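Long-range contacts in bacterial regulatory proteins, tetR family (Corynebacterium glutamicum, PDB 3AQT), which binds resorcinol as its inducer and, as a TetR-family transcriptional repressor, probably binds DNA through an N-terminal helix-turn-helix: residues Gln46-Leu51 against Asn85-Arg90; Thr53-Leu58 against Ala70-Gly75; Asp100-Val105 against Pro152-Ile157; Ser126-Val131 against Asp208-Phe213. All coordinates share one frame; numbering follows the deposited sequence.

Contact 1 of 4, residues Gln46-Leu51 against Asn85-Arg90; sequences QTRARL and NYFPDR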
loop_
_atom_site.group_PDB
_atom_site.type_symbol
_atom_site.label_atom_id
_atom_site.label_comp_id
_atom_site.label_asym_id
_atom_site.label_seq_id
_atom_site.Cartn_x
_atom_site.Cartn_y
_atom_site.Cartn_z
ATOM N N GLN B 46 2.763 14.269 -30.352
ATOM C CA GLN B 46 4.165 14.567 -30.095
ATOM C C GLN B 46 4.368 15.550 -28.942
ATOM O O GLN B 46 5.406 15.529 -28.285
ATOM C CB GLN B 46 4.856 15.087 -31.360
ATOM C CG GLN B 46 4.192 16.292 -31.988
ATOM C CD GLN B 46 5.112 17.008 -32.965
ATOM O OE1 GLN B 46 5.778 16.374 -33.800
ATOM N NE2 GLN B 46 5.151 18.337 -32.871
ATOM N N THR B 47 3.382 16.407 -28.692
ATOM C CA THR B 47 3.486 17.365 -27.597
ATOM C C THR B 47 3.416 16.618 -26.270
ATOM O O THR B 47 4.186 16.916 -25.354
ATOM C CB THR B 47 2.368 18.433 -27.655
ATOM O OG1 THR B 47 2.462 19.152 -28.890
ATOM C CG2 THR B 47 2.518 19.423 -26.510
ATOM N N ARG B 48 2.500 15.652 -26.159
ATOM C CA ARG B 48 2.403 14.868 -24.925
ATOM C C ARG B 48 3.753 14.200 -24.712
ATOM O O ARG B 48 4.303 14.222 -23.611
ATOM C CB ARG B 48 1.312 13.786 -25.002
ATOM C CG ARG B 48 -0.114 14.317 -24.904
ATOM C CD ARG B 48 -1.175 13.218 -24.975
ATOM N NE ARG B 48 -1.501 12.632 -23.671
ATOM C CZ ARG B 48 -0.888 11.580 -23.127
ATOM N NH1 ARG B 48 0.107 10.966 -23.767
ATOM N NH2 ARG B 48 -1.272 11.135 -21.934
ATOM N N ALA B 49 4.289 13.619 -25.777
ATOM C CA ALA B 49 5.574 12.949 -25.715
ATOM C C ALA B 49 6.667 13.900 -25.237
ATOM O O ALA B 49 7.488 13.540 -24.380
ATOM C CB ALA B 49 5.922 12.384 -27.079
ATOM N N ARG B 50 6.674 15.116 -25.783
ATOM C CA ARG B 50 7.671 16.114 -25.409
ATOM C C ARG B 50 7.503 16.591 -23.982
ATOM O O ARG B 50 8.489 16.886 -23.298
ATOM C CB ARG B 50 7.613 17.300 -26.364
ATOM C CG ARG B 50 8.059 16.955 -27.759
ATOM C CD ARG B 50 7.868 18.113 -28.703
ATOM N NE ARG B 50 8.141 17.715 -30.077
ATOM C CZ ARG B 50 8.051 18.529 -31.125
ATOM N NH1 ARG B 50 7.693 19.796 -30.951
ATOM N NH2 ARG B 50 8.327 18.081 -32.345
ATOM N N LEU B 51 6.256 16.679 -23.534
ATOM C CA LEU B 51 5.968 17.094 -22.167
ATOM C C LEU B 51 6.473 16.025 -21.211
ATOM O O LEU B 51 7.088 16.334 -20.186
ATOM C CB LEU B 51 4.464 17.315 -21.975
ATOM C CG LEU B 51 3.942 18.615 -22.599
ATOM C CD1 LEU B 51 2.440 18.676 -22.505
ATOM C CD2 LEU B 51 4.571 19.804 -21.879
ATOM N N ASN B 85 -4.072 21.345 -22.583
ATOM C CA ASN B 85 -4.624 21.021 -23.887
ATOM C C ASN B 85 -4.139 19.620 -24.235
ATOM O O ASN B 85 -4.585 19.027 -25.216
ATOM C CB ASN B 85 -4.119 21.997 -24.944
ATOM C CG ASN B 85 -5.075 23.143 -25.189
ATOM O OD1 ASN B 85 -4.756 24.075 -25.923
ATOM N ND2 ASN B 85 -6.260 23.077 -24.587
ATOM N N TYR B 86 -3.227 19.096 -23.420
ATOM C CA TYR B 86 -2.645 17.779 -23.661
ATOM C C TYR B 86 -2.802 16.815 -22.490
ATOM O O TYR B 86 -2.740 15.601 -22.668
ATOM C CB TYR B 86 -1.169 17.953 -24.001
ATOM C CG TYR B 86 -0.942 18.996 -25.068
ATOM C CD1 TYR B 86 -1.200 18.720 -26.413
ATOM C CD2 TYR B 86 -0.487 20.269 -24.731
ATOM C CE1 TYR B 86 -1.006 19.689 -27.396
ATOM C CE2 TYR B 86 -0.291 21.245 -25.702
ATOM C CZ TYR B 86 -0.550 20.950 -27.030
ATOM O OH TYR B 86 -0.343 21.917 -27.990
ATOM N N PHE B 87 -2.983 17.365 -21.293
ATOM C CA PHE B 87 -3.191 16.574 -20.081
ATOM C C PHE B 87 -4.296 17.255 -19.269
ATOM O O PHE B 87 -4.325 18.482 -19.153
ATOM C CB PHE B 87 -1.910 16.511 -19.250
ATOM C CG PHE B 87 -0.851 15.614 -19.828
ATOM C CD1 PHE B 87 -0.862 14.247 -19.566
ATOM C CD2 PHE B 87 0.144 16.133 -20.655
ATOM C CE1 PHE B 87 0.100 13.409 -20.118
ATOM C CE2 PHE B 87 1.105 15.303 -21.211
ATOM C CZ PHE B 87 1.083 13.938 -20.943
ATOM N N PRO B 88 -5.230 16.472 -18.711
ATOM C CA PRO B 88 -6.312 17.065 -17.922
ATOM C C PRO B 88 -5.784 17.664 -16.626
ATOM O O PRO B 88 -6.320 18.650 -16.118
ATOM C CB PRO B 88 -7.241 15.881 -17.673
ATOM C CG PRO B 88 -6.287 14.734 -17.590
ATOM C CD PRO B 88 -5.372 15.007 -18.766
ATOM N N ASP B 89 -4.725 17.069 -16.095
ATOM C CA ASP B 89 -4.151 17.555 -14.857
ATOM C C ASP B 89 -2.694 17.160 -14.696
ATOM O O ASP B 89 -2.102 16.524 -15.567
ATOM C CB ASP B 89 -4.938 17.016 -13.668
ATOM C CG ASP B 89 -5.068 15.508 -13.704
ATOM O OD1 ASP B 89 -6.159 15.017 -14.068
ATOM O OD2 ASP B 89 -4.073 14.814 -13.387
ATOM N N ARG B 90 -2.137 17.536 -13.553
ATOM C CA ARG B 90 -0.758 17.249 -13.219
ATOM C C ARG B 90 -0.556 15.756 -12.973
ATOM O O ARG B 90 0.404 15.170 -13.459
ATOM C CB ARG B 90 -0.357 18.046 -11.973
ATOM C CG ARG B 90 1.094 17.864 -11.557
ATOM C CD ARG B 90 1.469 18.785 -10.407
ATOM N NE ARG B 90 2.912 19.013 -10.330
ATOM C CZ ARG B 90 3.793 18.111 -9.913
ATOM N NH1 ARG B 90 3.378 16.911 -9.531
ATOM N NH2 ARG B 90 5.087 18.412 -9.871
#

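Contact 2 of 4, residues Thr53-Leu58 against Ala70-Gly75; sequences TSARTL and AEITEG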
loop_
_atom_site.group_PDB
_atom_site.type_symbol
_atom_site.label_atom_id
_atom_site.label_comp_id
_atom_site.label_asym_id
_atom_site.label_seq_id
_atom_site.Cartn_x
_atom_site.Cartn_y
_atom_site.Cartn_z
ATOM N N THR B 53 8.882 13.898 -21.715
ATOM C CA THR B 53 10.342 13.977 -21.734
ATOM C C THR B 53 10.816 15.165 -20.906
ATOM O O THR B 53 11.790 15.065 -20.153
ATOM C CB THR B 53 10.872 14.134 -23.189
ATOM O OG1 THR B 53 10.492 12.986 -23.959
ATOM C CG2 THR B 53 12.396 14.263 -23.209
ATOM N N SER B 54 10.125 16.290 -21.045
ATOM C CA SER B 54 10.493 17.490 -20.301
ATOM C C SER B 54 10.362 17.248 -18.801
ATOM O O SER B 54 11.303 17.483 -18.032
ATOM C CB SER B 54 9.603 18.666 -20.715
ATOM O OG SER B 54 9.979 19.839 -20.013
ATOM N N ALA B 55 9.191 16.767 -18.396
ATOM C CA ALA B 55 8.923 16.482 -16.992
ATOM C C ALA B 55 9.950 15.526 -16.407
ATOM O O ALA B 55 10.444 15.748 -15.306
ATOM C CB ALA B 55 7.517 15.901 -16.829
ATOM N N ARG B 56 10.280 14.465 -17.136
ATOM C CA ARG B 56 11.248 13.500 -16.627
ATOM C C ARG B 56 12.632 14.090 -16.455
ATOM O O ARG B 56 13.287 13.876 -15.448
ATOM C CB ARG B 56 11.362 12.283 -17.543
ATOM C CG ARG B 56 12.339 11.242 -17.002
ATOM C CD ARG B 56 12.614 10.148 -18.016
ATOM N NE ARG B 56 13.316 10.678 -19.178
ATOM C CZ ARG B 56 12.922 10.511 -20.435
ATOM N NH1 ARG B 56 11.822 9.821 -20.708
ATOM N NH2 ARG B 56 13.627 11.049 -21.416
ATOM N N THR B 57 13.090 14.821 -17.456
ATOM C CA THR B 57 14.411 15.407 -17.378
ATOM C C THR B 57 14.528 16.376 -16.206
ATOM O O THR B 57 15.503 16.335 -15.457
ATOM C CB THR B 57 14.749 16.111 -18.690
ATOM O OG1 THR B 57 14.516 15.198 -19.771
ATOM C CG2 THR B 57 16.205 16.551 -18.710
ATOM N N LEU B 58 13.527 17.230 -16.034
ATOM C CA LEU B 58 13.536 18.199 -14.941
ATOM C C LEU B 58 13.397 17.553 -13.554
ATOM O O LEU B 58 14.171 17.849 -12.640
ATOM C CB LEU B 58 12.427 19.234 -15.166
ATOM C CG LEU B 58 12.643 20.095 -16.419
ATOM C CD1 LEU B 58 11.446 20.994 -16.667
ATOM C CD2 LEU B 58 13.906 20.912 -16.247
ATOM N N ALA B 70 4.903 25.083 -15.494
ATOM C CA ALA B 70 5.382 26.199 -16.300
ATOM C C ALA B 70 6.764 25.841 -16.829
ATOM O O ALA B 70 7.061 26.017 -18.008
ATOM C CB ALA B 70 5.454 27.470 -15.464
ATOM N N GLU B 71 7.609 25.327 -15.950
ATOM C CA GLU B 71 8.949 24.955 -16.358
ATOM C C GLU B 71 8.929 23.760 -17.326
ATOM O O GLU B 71 9.750 23.663 -18.235
ATOM C CB GLU B 71 9.790 24.634 -15.126
ATOM C CG GLU B 71 11.252 24.462 -15.444
ATOM C CD GLU B 71 12.121 24.433 -14.210
ATOM O OE1 GLU B 71 13.363 24.418 -14.376
ATOM O OE2 GLU B 71 11.561 24.424 -13.084
ATOM N N ILE B 72 7.976 22.860 -17.131
ATOM C CA ILE B 72 7.839 21.687 -17.978
ATOM C C ILE B 72 7.389 22.079 -19.379
ATOM O O ILE B 72 7.848 21.510 -20.369
ATOM C CB ILE B 72 6.822 20.703 -17.357
ATOM C CG1 ILE B 72 7.436 20.068 -16.110
ATOM C CG2 ILE B 72 6.407 19.649 -18.369
ATOM C CD1 ILE B 72 6.444 19.348 -15.198
ATOM N N THR B 73 6.484 23.047 -19.464
ATOM C CA THR B 73 5.994 23.489 -20.759
ATOM C C THR B 73 7.092 24.246 -21.493
ATOM O O THR B 73 7.152 24.237 -22.718
ATOM C CB THR B 73 4.748 24.390 -20.619
ATOM O OG1 THR B 73 5.002 25.406 -19.647
ATOM C CG2 THR B 73 3.547 23.574 -20.180
ATOM N N GLU B 74 7.965 24.900 -20.740
ATOM C CA GLU B 74 9.062 25.628 -21.349
ATOM C C GLU B 74 10.008 24.596 -21.962
ATOM O O GLU B 74 10.404 24.715 -23.118
ATOM C CB GLU B 74 9.803 26.466 -20.302
ATOM C CG GLU B 74 10.928 27.324 -20.876
ATOM C CD GLU B 74 11.628 28.187 -19.824
ATOM O OE1 GLU B 74 12.267 27.621 -18.905
ATOM O OE2 GLU B 74 11.538 29.436 -19.920
ATOM N N GLY B 75 10.356 23.576 -21.183
ATOM C CA GLY B 75 11.251 22.545 -21.672
ATOM C C GLY B 75 10.750 21.871 -22.934
ATOM O O GLY B 75 11.541 21.397 -23.743
#

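Contact 3 of 4, residues Asp100-Val105 against Pro152-Ile157; sequences DAFESV and PVLMRI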
loop_
_atom_site.group_PDB
_atom_site.type_symbol
_atom_site.label_atom_id
_atom_site.label_comp_id
_atom_site.label_asym_id
_atom_site.label_seq_id
_atom_site.Cartn_x
_atom_site.Cartn_y
_atom_site.Cartn_z
ATOM N N ASP B 100 6.970 5.424 -17.509
ATOM C CA ASP B 100 8.202 5.403 -18.266
ATOM C C ASP B 100 9.330 4.831 -17.409
ATOM O O ASP B 100 10.107 3.999 -17.867
ATOM C CB ASP B 100 8.544 6.822 -18.737
ATOM C CG ASP B 100 9.840 6.882 -19.525
ATOM O OD1 ASP B 100 9.865 6.395 -20.678
ATOM O OD2 ASP B 100 10.837 7.413 -18.988
ATOM N N ALA B 101 9.413 5.266 -16.157
ATOM C CA ALA B 101 10.460 4.774 -15.265
ATOM C C ALA B 101 10.313 3.282 -14.927
ATOM O O ALA B 101 11.278 2.521 -14.997
ATOM C CB ALA B 101 10.483 5.597 -13.978
ATOM N N PHE B 102 9.105 2.865 -14.561
ATOM C CA PHE B 102 8.881 1.471 -14.206
ATOM C C PHE B 102 9.023 0.529 -15.396
ATOM O O PHE B 102 9.564 -0.570 -15.261
ATOM C CB PHE B 102 7.501 1.294 -13.572
ATOM C CG PHE B 102 7.299 2.093 -12.320
ATOM C CD1 PHE B 102 8.347 2.287 -11.428
ATOM C CD2 PHE B 102 6.052 2.630 -12.021
ATOM C CE1 PHE B 102 8.159 3.006 -10.254
ATOM C CE2 PHE B 102 5.846 3.353 -10.850
ATOM C CZ PHE B 102 6.905 3.542 -9.961
ATOM N N GLU B 103 8.542 0.951 -16.559
ATOM C CA GLU B 103 8.637 0.110 -17.747
ATOM C C GLU B 103 10.095 -0.094 -18.168
ATOM O O GLU B 103 10.472 -1.176 -18.602
ATOM C CB GLU B 103 7.845 0.719 -18.899
ATOM C CG GLU B 103 7.896 -0.094 -20.180
ATOM C CD GLU B 103 7.160 0.595 -21.314
ATOM O OE1 GLU B 103 7.249 0.124 -22.464
ATOM O OE2 GLU B 103 6.489 1.616 -21.055
ATOM N N SER B 104 10.915 0.938 -18.030
ATOM C CA SER B 104 12.318 0.825 -18.400
ATOM C C SER B 104 12.986 -0.285 -17.611
ATOM O O SER B 104 13.725 -1.097 -18.177
ATOM C CB SER B 104 13.060 2.137 -18.139
ATOM O OG SER B 104 12.542 3.169 -18.955
ATOM N N VAL B 105 12.745 -0.313 -16.303
ATOM C CA VAL B 105 13.340 -1.342 -15.467
ATOM C C VAL B 105 12.699 -2.702 -15.751
ATOM O O VAL B 105 13.382 -3.724 -15.787
ATOM C CB VAL B 105 13.215 -0.975 -13.964
ATOM C CG1 VAL B 105 13.557 -2.174 -13.086
ATOM C CG2 VAL B 105 14.178 0.159 -13.644
ATOM N N PRO B 152 -1.443 1.762 -8.526
ATOM C CA PRO B 152 -2.099 1.507 -9.817
ATOM C C PRO B 152 -1.116 1.505 -10.994
ATOM O O PRO B 152 -1.263 0.715 -11.928
ATOM C CB PRO B 152 -3.119 2.646 -9.924
ATOM C CG PRO B 152 -3.409 2.998 -8.505
ATOM C CD PRO B 152 -2.058 2.915 -7.842
ATOM N N VAL B 153 -0.130 2.399 -10.958
ATOM C CA VAL B 153 0.866 2.478 -12.022
ATOM C C VAL B 153 1.725 1.218 -12.006
ATOM O O VAL B 153 1.936 0.586 -13.035
ATOM C CB VAL B 153 1.782 3.719 -11.865
ATOM C CG1 VAL B 153 2.861 3.707 -12.941
ATOM C CG2 VAL B 153 0.961 5.002 -11.969
ATOM N N LEU B 154 2.217 0.852 -10.831
ATOM C CA LEU B 154 3.023 -0.347 -10.701
ATOM C C LEU B 154 2.254 -1.555 -11.234
ATOM O O LEU B 154 2.820 -2.409 -11.915
ATOM C CB LEU B 154 3.415 -0.571 -9.239
ATOM C CG LEU B 154 4.509 0.366 -8.728
ATOM C CD1 LEU B 154 4.633 0.259 -7.222
ATOM C CD2 LEU B 154 5.820 0.022 -9.408
HETATM N N MSE B 155 0.956 -1.605 -10.950
HETATM C CA MSE B 155 0.120 -2.713 -11.400
HETATM C C MSE B 155 -0.096 -2.769 -12.901
HETATM O O MSE B 155 -0.261 -3.847 -13.464
HETATM C CB MSE B 155 -1.231 -2.677 -10.677
HETATM C CG MSE B 155 -1.136 -3.040 -9.197
HETATM SE SE MSE B 155 -0.858 -4.946 -8.841
HETATM C CE MSE B 155 0.826 -5.187 -9.702
ATOM N N ARG B 156 -0.098 -1.616 -13.557
ATOM C CA ARG B 156 -0.300 -1.583 -15.002
ATOM C C ARG B 156 0.962 -2.001 -15.737
ATOM O O ARG B 156 0.901 -2.671 -16.762
ATOM C CB ARG B 156 -0.660 -0.170 -15.489
ATOM C CG ARG B 156 -1.905 0.431 -14.909
ATOM C CD ARG B 156 -2.376 1.593 -15.760
ATOM N NE ARG B 156 -1.530 2.786 -15.677
ATOM C CZ ARG B 156 -1.769 3.819 -14.872
ATOM N NH1 ARG B 156 -2.825 3.810 -14.067
ATOM N NH2 ARG B 156 -0.974 4.878 -14.897
ATOM N N ILE B 157 2.108 -1.589 -15.212
ATOM C CA ILE B 157 3.384 -1.865 -15.856
ATOM C C ILE B 157 4.145 -3.098 -15.392
ATOM O O ILE B 157 4.544 -3.914 -16.220
ATOM C CB ILE B 157 4.325 -0.644 -15.728
ATOM C CG1 ILE B 157 3.594 0.625 -16.181
ATOM C CG2 ILE B 157 5.574 -0.857 -16.562
ATOM C CD1 ILE B 157 3.077 0.674 -17.646
#

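Contact 4 of 4, residues Ser126-Val131 against Asp208-Phe213; sequences SLRHLV and DKDQIF. With RCO (resorcinol), chain D.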
loop_
_atom_site.group_PDB
_atom_site.type_symbol
_atom_site.label_atom_id
_atom_site.label_comp_id
_atom_site.label_asym_id
_atom_site.label_seq_id
_atom_site.Cartn_x
_atom_site.Cartn_y
_atom_site.Cartn_z
ATOM N N SER B 126 14.190 -9.548 -8.869
ATOM C CA SER B 126 13.435 -8.458 -9.450
ATOM C C SER B 126 13.086 -7.457 -8.354
ATOM O O SER B 126 13.306 -6.248 -8.504
ATOM C CB SER B 126 12.148 -8.980 -10.098
ATOM O OG SER B 126 12.425 -9.897 -11.143
ATOM N N LEU B 127 12.548 -7.968 -7.249
ATOM C CA LEU B 127 12.165 -7.111 -6.139
ATOM C C LEU B 127 13.356 -6.364 -5.559
ATOM O O LEU B 127 13.255 -5.176 -5.246
ATOM C CB LEU B 127 11.462 -7.935 -5.060
ATOM C CG LEU B 127 10.131 -8.532 -5.539
ATOM C CD1 LEU B 127 9.517 -9.409 -4.452
ATOM C CD2 LEU B 127 9.180 -7.397 -5.926
ATOM N N ARG B 128 14.492 -7.043 -5.432
ATOM C CA ARG B 128 15.674 -6.390 -4.884
ATOM C C ARG B 128 16.114 -5.233 -5.776
ATOM O O ARG B 128 16.573 -4.205 -5.279
ATOM C CB ARG B 128 16.809 -7.397 -4.702
ATOM C CG ARG B 128 16.521 -8.434 -3.633
ATOM C CD ARG B 128 17.599 -9.482 -3.589
ATOM N NE ARG B 128 18.901 -8.891 -3.303
ATOM C CZ ARG B 128 20.059 -9.532 -3.435
ATOM N NH1 ARG B 128 20.085 -10.792 -3.855
ATOM N NH2 ARG B 128 21.191 -8.914 -3.133
ATOM N N HIS B 129 15.964 -5.390 -7.088
ATOM C CA HIS B 129 16.332 -4.309 -8.000
ATOM C C HIS B 129 15.411 -3.101 -7.813
ATOM O O HIS B 129 15.871 -1.962 -7.855
ATOM C CB HIS B 129 16.271 -4.769 -9.463
ATOM C CG HIS B 129 17.506 -5.473 -9.923
ATOM N ND1 HIS B 129 18.753 -4.885 -9.878
ATOM C CD2 HIS B 129 17.694 -6.718 -10.422
ATOM C CE1 HIS B 129 19.654 -5.738 -10.330
ATOM N NE2 HIS B 129 19.038 -6.856 -10.667
ATOM N N LEU B 130 14.113 -3.349 -7.617
ATOM C CA LEU B 130 13.163 -2.257 -7.428
ATOM C C LEU B 130 13.521 -1.488 -6.161
ATOM O O LEU B 130 13.581 -0.261 -6.172
ATOM C CB LEU B 130 11.719 -2.788 -7.359
ATOM C CG LEU B 130 11.175 -3.393 -8.671
ATOM C CD1 LEU B 130 9.750 -3.865 -8.504
ATOM C CD2 LEU B 130 11.242 -2.349 -9.772
ATOM N N VAL B 131 13.796 -2.200 -5.075
ATOM C CA VAL B 131 14.149 -1.527 -3.834
ATOM C C VAL B 131 15.415 -0.688 -3.987
ATOM O O VAL B 131 15.431 0.479 -3.596
ATOM C CB VAL B 131 14.339 -2.531 -2.679
ATOM C CG1 VAL B 131 14.911 -1.829 -1.467
ATOM C CG2 VAL B 131 13.000 -3.158 -2.321
ATOM N N ASP B 208 21.057 -4.435 3.985
ATOM C CA ASP B 208 20.504 -5.334 2.984
ATOM C C ASP B 208 18.988 -5.240 2.988
ATOM O O ASP B 208 18.298 -6.257 2.938
ATOM N N LYS B 209 18.475 -4.017 3.051
ATOM C CA LYS B 209 17.036 -3.794 3.068
ATOM C C LYS B 209 16.334 -4.553 1.957
ATOM O O LYS B 209 15.281 -5.142 2.172
ATOM C CB LYS B 209 16.722 -2.301 2.941
ATOM C CG LYS B 209 16.893 -1.513 4.230
ATOM C CD LYS B 209 16.673 -0.030 3.993
ATOM C CE LYS B 209 16.547 0.727 5.306
ATOM N NZ LYS B 209 17.751 0.585 6.165
ATOM N N ASP B 210 16.925 -4.538 0.768
ATOM C CA ASP B 210 16.345 -5.228 -0.372
ATOM C C ASP B 210 16.255 -6.735 -0.113
ATOM O O ASP B 210 15.250 -7.376 -0.434
ATOM C CB ASP B 210 17.174 -4.939 -1.627
ATOM C CG ASP B 210 18.593 -5.476 -1.531
ATOM O OD1 ASP B 210 19.224 -5.315 -0.471
ATOM O OD2 ASP B 210 19.086 -6.048 -2.524
ATOM N N GLN B 211 17.300 -7.296 0.485
ATOM C CA GLN B 211 17.322 -8.722 0.782
ATOM C C GLN B 211 16.226 -9.103 1.759
ATOM O O GLN B 211 15.465 -10.044 1.526
ATOM C CB GLN B 211 18.677 -9.123 1.358
ATOM C CG GLN B 211 19.810 -9.131 0.343
ATOM C CD GLN B 211 21.115 -9.623 0.942
ATOM O OE1 GLN B 211 21.116 -10.446 1.855
ATOM N NE2 GLN B 211 22.232 -9.135 0.419
ATOM N N ILE B 212 16.146 -8.360 2.854
ATOM C CA ILE B 212 15.152 -8.618 3.879
ATOM C C ILE B 212 13.747 -8.512 3.312
ATOM O O ILE B 212 12.882 -9.324 3.629
ATOM C CB ILE B 212 15.315 -7.639 5.050
ATOM C CG1 ILE B 212 16.704 -7.813 5.666
ATOM C CG2 ILE B 212 14.248 -7.897 6.100
ATOM C CD1 ILE B 212 17.147 -6.677 6.587
ATOM N N PHE B 213 13.511 -7.518 2.465
ATOM C CA PHE B 213 12.194 -7.373 1.875
ATOM C C PHE B 213 11.880 -8.540 0.941
ATOM O O PHE B 213 10.790 -9.109 0.988
ATOM C CB PHE B 213 12.069 -6.061 1.096
ATOM C CG PHE B 213 10.773 -5.947 0.342
ATOM C CD1 PHE B 213 9.568 -5.833 1.024
ATOM C CD2 PHE B 213 10.748 -6.050 -1.043
ATOM C CE1 PHE B 213 8.358 -5.831 0.335
ATOM C CE2 PHE B 213 9.547 -6.051 -1.740
ATOM C CZ PHE B 213 8.347 -5.942 -1.050
HETATM C C1 RCO D . 8.915 -7.440 -12.028
HETATM C C2 RCO D . 9.008 -8.862 -11.913
HETATM C C3 RCO D . 8.812 -9.486 -10.650
HETATM C C4 RCO D . 8.521 -8.694 -9.525
HETATM C C5 RCO D . 8.429 -7.298 -9.638
HETATM C C6 RCO D . 8.625 -6.666 -10.895
HETATM O O1 RCO D . 9.112 -6.836 -13.266
HETATM O O3 RCO D . 8.899 -10.868 -10.505
#

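Contact 1 of 4, residues Gln46-Leu51 against Asn85-Arg90
The methyl CG2 of T47 sits squarely over the ring of Y86, 3.3 Å from the ring centroid and only 8° off the ring normal, a CH-pi contact that places a C-H against the pi cloud. T47 owes this placement to its first torsion (chi1 -60°): CG2 lies opposite the backbone N and faces the tyrosine, while OG1 turns back along the helix to the carbonyl of K43. A small branched residue thus serves both purposes on a helix surface.

At the next residue, R48 reaches across to F87. The R48 guanidinium lies over one face of the F87 ring, with NE displaced toward the ring's rim and the planes 34° apart, tilted rather than stacked flat; R48 NH2 comes to 3.2 Å from F87 CE1. R48 NE also gives a weak, bent hydrogen bond to the carbonyl O of Y86, 3.4 Å long. L51 CD1 touches both aromatic residues: it meets CB of Y86 at 4.0 Å and reaches the F87 ring at its edge, 3.9 Å from CE2. Q92 and L93 of helix 90-111 also touch F87.

Residues 85-87 close the predicted helix-turn-helix, so helix 41-62 holds the end of that motif chiefly through aromatic faces and aliphatic carbon, with a single weak polar bond across the contact.

Contact 2 of 4, residues Thr53-Leu58 against Ala70-Gly75
S54 OG donates a hydrogen bond of 2.7 Å to the main-chain O of I72, arriving in the carbonyl plane on a lone pair with a C=O...OG angle of 118°. Since chi1 is -179°, the hydroxyl extends opposite the serine's own backbone N and reaches the neighbouring helix. It also comes to 3.4 Å from CA of G75, where the lack of a side chain lets the helices draw close. Beside this polar link, A55 CB meets I72 CD1 at 4.0 Å, the small alanine leaving room for the isoleucine. L58 crosses E71 at a slant, its CD1 lying 3.7 Å from CG of the glutamate and 3.5 Å from its backbone O.

These two helices belong to the TetR-type DNA-binding domain: 69-75 is the first helix of the predicted helix-turn-helix, and 41-62 packs across it with the short segments' axes 8.3 Å apart at 117°.

Further out, L93 of helix 90-111 touches both A55 and I72, while V67, in the loop before helix 69-75, touches L58 and I72. The extended E71 side chain, met at its CG by the leucine, carries its carboxylate to a salt bridge with R62, the last residue of helix 41-62.

Contact 3 of 4, residues Asp100-Val105 against Pro152-Ile157
Helices 100-105 and 152-157 run in broadly the same direction, 37° apart with their axes 9.6 Å from each other at closest approach, and the nearest backbones are those of E103 and I157. F102 makes the largest share of the contact. L154 sets its CD2 methyl over the middle of the phenylalanine ring, 3.5 Å from the centroid and 7° off the ring normal, in a CH-pi contact. V153 comes instead to the rim: its CG1, lying in the ring plane, is 3.5 Å from CD2 of F102, and the two side chains cross at about a right angle. One ring therefore offers face and edge to successive residues of a single helix turn, which suits a large flat side chain in a buried place.

I157 packs differently, against backbone. Its CG2, directed opposite the isoleucine's own N, lies 3.4 Å from CA of E103 and 3.6 Å from CB of the same residue. E103 is an exposed residue, and it is the base of its side chain that meets the isoleucine.

Around this apolar core, W140 meets the F102 ring edge-to-face, and F188, a resorcinol-pocket residue, touches L154. R156 adds a salt bridge to E99. The arrangement belongs to the all-helical TetR fold, in which the long helix 90-111 leads from the DNA-binding domain into the ligand-binding domain and here packs against helix 150-157.

Contact 4 of 4, residues Ser126-Val131 against Asp208-Phe213
Helix 119-134 forms one wall of the resorcinol pocket in the TetR-like ligand-binding domain, and its other side packs on helix 209-220. On the pocket side, S126 CB lies 3.4 Å from C3 of resorcinol, while L127 CD2 and L130 CD1 each come to 3.8 Å from its C5; the ligand is also hydrogen-bonded to D165 OD2.

Toward helix 209-220, V131 turns its two methyls to different partners, CG1 against CA and CB of D210 and CG2 at 3.9 Å from CD2 of F213. F213 also packs on C186 of the second subunit, so the contact adjoins the dimer interface. R128, bent at chi3 (60°), lays one guanidinium face over CG of Q211, and its NH1 is hydrogen-bonded to the carbonyl of R234. This buried arginine forms a salt bridge with D210: R128 NE gives D210 OD2 a nearly straight hydrogen bond (3.0 Å, 174°) in the guanidinium plane but from above the carboxylate plane.

How the contacts relate
Contacts 1 and 2 share helix 41-62 in the DNA-binding domain; contact 2 is nested within the loop closed by contact 1, their centres are 10 Å apart, and L51 packs on I72 between them. Contact 3 follows on helix 90-111, about 20 Å from contact 2 between centres, and a salt bridge joins R56 NH1 to D100 OD2 at 3.1 Å. The centre of contact 4 is about 17 Å from that of contact 3; their segments alternate along the chain, and V105 touches L130. Contacts 1 and 4 are 34 Å apart between centres, on opposite sides of the chain's centre. Touching contacts thus link the pocket region to the DNA-binding domain through helix 90-111, consistent with domain coupling in other TetR repressors.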